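Local coordinates for serine proteinase inhibitor 1 (Myxoma virus, PDB 6BJ5), which inhibits serine proteases as a poxviral serpin and is important in the virulence of myxoma virus, at residues E77-A82 against D114-Y119. Numbering follows the deposited sequence.
Sequences ELFVDA and DVINSY
Phe79 lies with one face of its ring under the CG2 methyl of Ile116, a CH-pi contact 4.0 Å from the ring centroid and 21° off its normal. Ile116 CG1 meets the rim of the same ring at CD1 and CE1, 3.8 Å from Phe79 CD1. The leading edge of Phe79 is turned at the face of Tyr119 in an offset edge-to-face pair, the planes 86° apart and Phe79 CZ 3.9 Å from Tyr119 CD1. These two apolar contacts illustrate how a helix settles on a beta-sheet: in this serpin, helix 112-120, which corresponds to helix F of the family, packs across the large central sheet A, here over strand 73-81, which runs nearly antiparallel to it. Two residues earlier on the strand, Glu77 adds a polar tie. Its chain bends at chi2 (-61°), bringing CD to the edge of the Tyr119 ring, and Tyr119 OH donates to Glu77 OE1 over 2.8 Å, arriving from above the carboxylate plane. Thr100 OG1 also hydrogen-bonds to Glu77 OE1, while OE2 forms a salt bridge with Lys123, a positive charge that would be expected to favour the ionised carboxylate in this buried setting.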
loop_
_atom_site.group_PDB
_atom_site.type_symbol
_atom_site.label_atom_id
_atom_site.label_comp_id
_atom_site.label_asym_id
_atom_site.label_seq_id
_atom_site.Cartn_x
_atom_site.Cartn_y
_atom_site.Cartn_z
ATOM N N GLU A 77 -7.588 -11.696 8.135
ATOM C CA GLU A 77 -7.574 -12.773 9.108
ATOM C C GLU A 77 -7.122 -12.174 10.429
ATOM O O GLU A 77 -6.386 -11.180 10.451
ATOM C CB GLU A 77 -6.615 -13.924 8.715
ATOM C CG GLU A 77 -6.869 -14.549 7.351
ATOM C CD GLU A 77 -8.245 -15.179 7.206
ATOM O OE1 GLU A 77 -8.703 -15.897 8.120
ATOM O OE2 GLU A 77 -8.888 -14.930 6.170
ATOM N N LEU A 78 -7.590 -12.775 11.522
ATOM C CA LEU A 78 -7.179 -12.417 12.869
ATOM C C LEU A 78 -6.741 -13.688 13.591
ATOM O O LEU A 78 -7.465 -14.688 13.601
ATOM C CB LEU A 78 -8.321 -11.713 13.621
ATOM C CG LEU A 78 -8.085 -11.376 15.096
ATOM C CD1 LEU A 78 -6.894 -10.432 15.284
ATOM C CD2 LEU A 78 -9.343 -10.801 15.730
ATOM N N PHE A 79 -5.560 -13.657 14.188
ATOM C CA PHE A 79 -5.007 -14.806 14.896
ATOM C C PHE A 79 -4.898 -14.415 16.360
ATOM O O PHE A 79 -4.028 -13.619 16.732
ATOM C CB PHE A 79 -3.640 -15.180 14.329
ATOM C CG PHE A 79 -3.681 -15.538 12.886
ATOM C CD1 PHE A 79 -3.946 -16.831 12.486
ATOM C CD2 PHE A 79 -3.517 -14.554 11.918
ATOM C CE1 PHE A 79 -4.017 -17.148 11.145
ATOM C CE2 PHE A 79 -3.587 -14.865 10.578
ATOM C CZ PHE A 79 -3.840 -16.163 10.190
ATOM N N VAL A 80 -5.773 -14.955 17.195
ATOM C CA VAL A 80 -5.744 -14.647 18.614
ATOM C C VAL A 80 -5.244 -15.868 19.353
ATOM O O VAL A 80 -5.649 -16.997 19.053
ATOM C CB VAL A 80 -7.120 -14.211 19.134
ATOM C CG1 VAL A 80 -7.029 -13.902 20.620
ATOM C CG2 VAL A 80 -7.556 -12.996 18.365
ATOM N N ASP A 81 -4.373 -15.632 20.329
ATOM C CA ASP A 81 -3.819 -16.723 21.103
ATOM C C ASP A 81 -4.926 -17.466 21.840
ATOM O O ASP A 81 -5.933 -16.874 22.240
ATOM C CB ASP A 81 -2.784 -16.208 22.084
ATOM C CG ASP A 81 -2.035 -17.335 22.747
ATOM O OD1 ASP A 81 -1.117 -17.901 22.119
ATOM O OD2 ASP A 81 -2.405 -17.696 23.880
ATOM N N ALA A 82 -4.775 -18.796 21.942
ATOM C CA ALA A 82 -5.805 -19.633 22.561
ATOM C C ALA A 82 -5.998 -19.377 24.048
ATOM O O ALA A 82 -7.023 -19.790 24.590
ATOM C CB ALA A 82 -5.492 -21.111 22.361
ATOM N N ASP A 114 4.474 -21.626 10.970
ATOM C CA ASP A 114 4.073 -22.636 10.001
ATOM C C ASP A 114 2.557 -22.720 9.910
ATOM O O ASP A 114 2.000 -22.722 8.809
ATOM C CB ASP A 114 4.693 -23.990 10.361
ATOM C CG ASP A 114 6.217 -23.942 10.389
ATOM O OD1 ASP A 114 6.791 -22.995 9.800
ATOM O OD2 ASP A 114 6.836 -24.847 10.995
ATOM N N VAL A 115 1.874 -22.739 11.060
ATOM C CA VAL A 115 0.413 -22.737 11.060
ATOM C C VAL A 115 -0.116 -21.554 10.269
ATOM O O VAL A 115 -1.057 -21.688 9.475
ATOM C CB VAL A 115 -0.142 -22.715 12.497
ATOM C CG1 VAL A 115 -1.658 -22.839 12.458
ATOM C CG2 VAL A 115 0.473 -23.818 13.358
ATOM N N ILE A 116 0.485 -20.380 10.458
ATOM C CA ILE A 116 -0.117 -19.169 9.913
ATOM C C ILE A 116 0.190 -19.026 8.428
ATOM O O ILE A 116 -0.693 -18.686 7.631
ATOM C CB ILE A 116 0.322 -17.943 10.735
ATOM C CG1 ILE A 116 -0.319 -18.011 12.127
ATOM C CG2 ILE A 116 -0.095 -16.653 10.034
ATOM C CD1 ILE A 116 0.305 -17.093 13.149
ATOM N N ASN A 117 1.425 -19.307 8.019
ATOM C CA ASN A 117 1.723 -19.346 6.591
ATOM C C ASN A 117 0.964 -20.475 5.900
ATOM O O ASN A 117 0.360 -20.272 4.837
ATOM C CB ASN A 117 3.228 -19.472 6.386
ATOM C CG ASN A 117 3.948 -18.156 6.610
ATOM O OD1 ASN A 117 3.899 -17.261 5.767
ATOM N ND2 ASN A 117 4.585 -18.016 7.770
ATOM N N SER A 118 0.958 -21.672 6.501
ATOM C CA SER A 118 0.164 -22.769 5.950
ATOM C C SER A 118 -1.323 -22.446 5.899
ATOM O O SER A 118 -2.061 -23.111 5.167
ATOM C CB SER A 118 0.390 -24.051 6.755
ATOM O OG SER A 118 -0.765 -24.872 6.759
ATOM N N TYR A 119 -1.782 -21.450 6.654
ATOM C CA TYR A 119 -3.180 -21.046 6.613
ATOM C C TYR A 119 -3.465 -20.053 5.493
ATOM O O TYR A 119 -4.525 -20.130 4.865
ATOM C CB TYR A 119 -3.600 -20.442 7.961
ATOM C CG TYR A 119 -5.042 -19.960 8.019
ATOM C CD1 TYR A 119 -5.387 -18.661 7.655
ATOM C CD2 TYR A 119 -6.052 -20.806 8.447
ATOM C CE1 TYR A 119 -6.697 -18.235 7.706
ATOM C CE2 TYR A 119 -7.356 -20.390 8.505
ATOM C CZ TYR A 119 -7.679 -19.112 8.134
ATOM O OH TYR A 119 -8.994 -18.716 8.198
#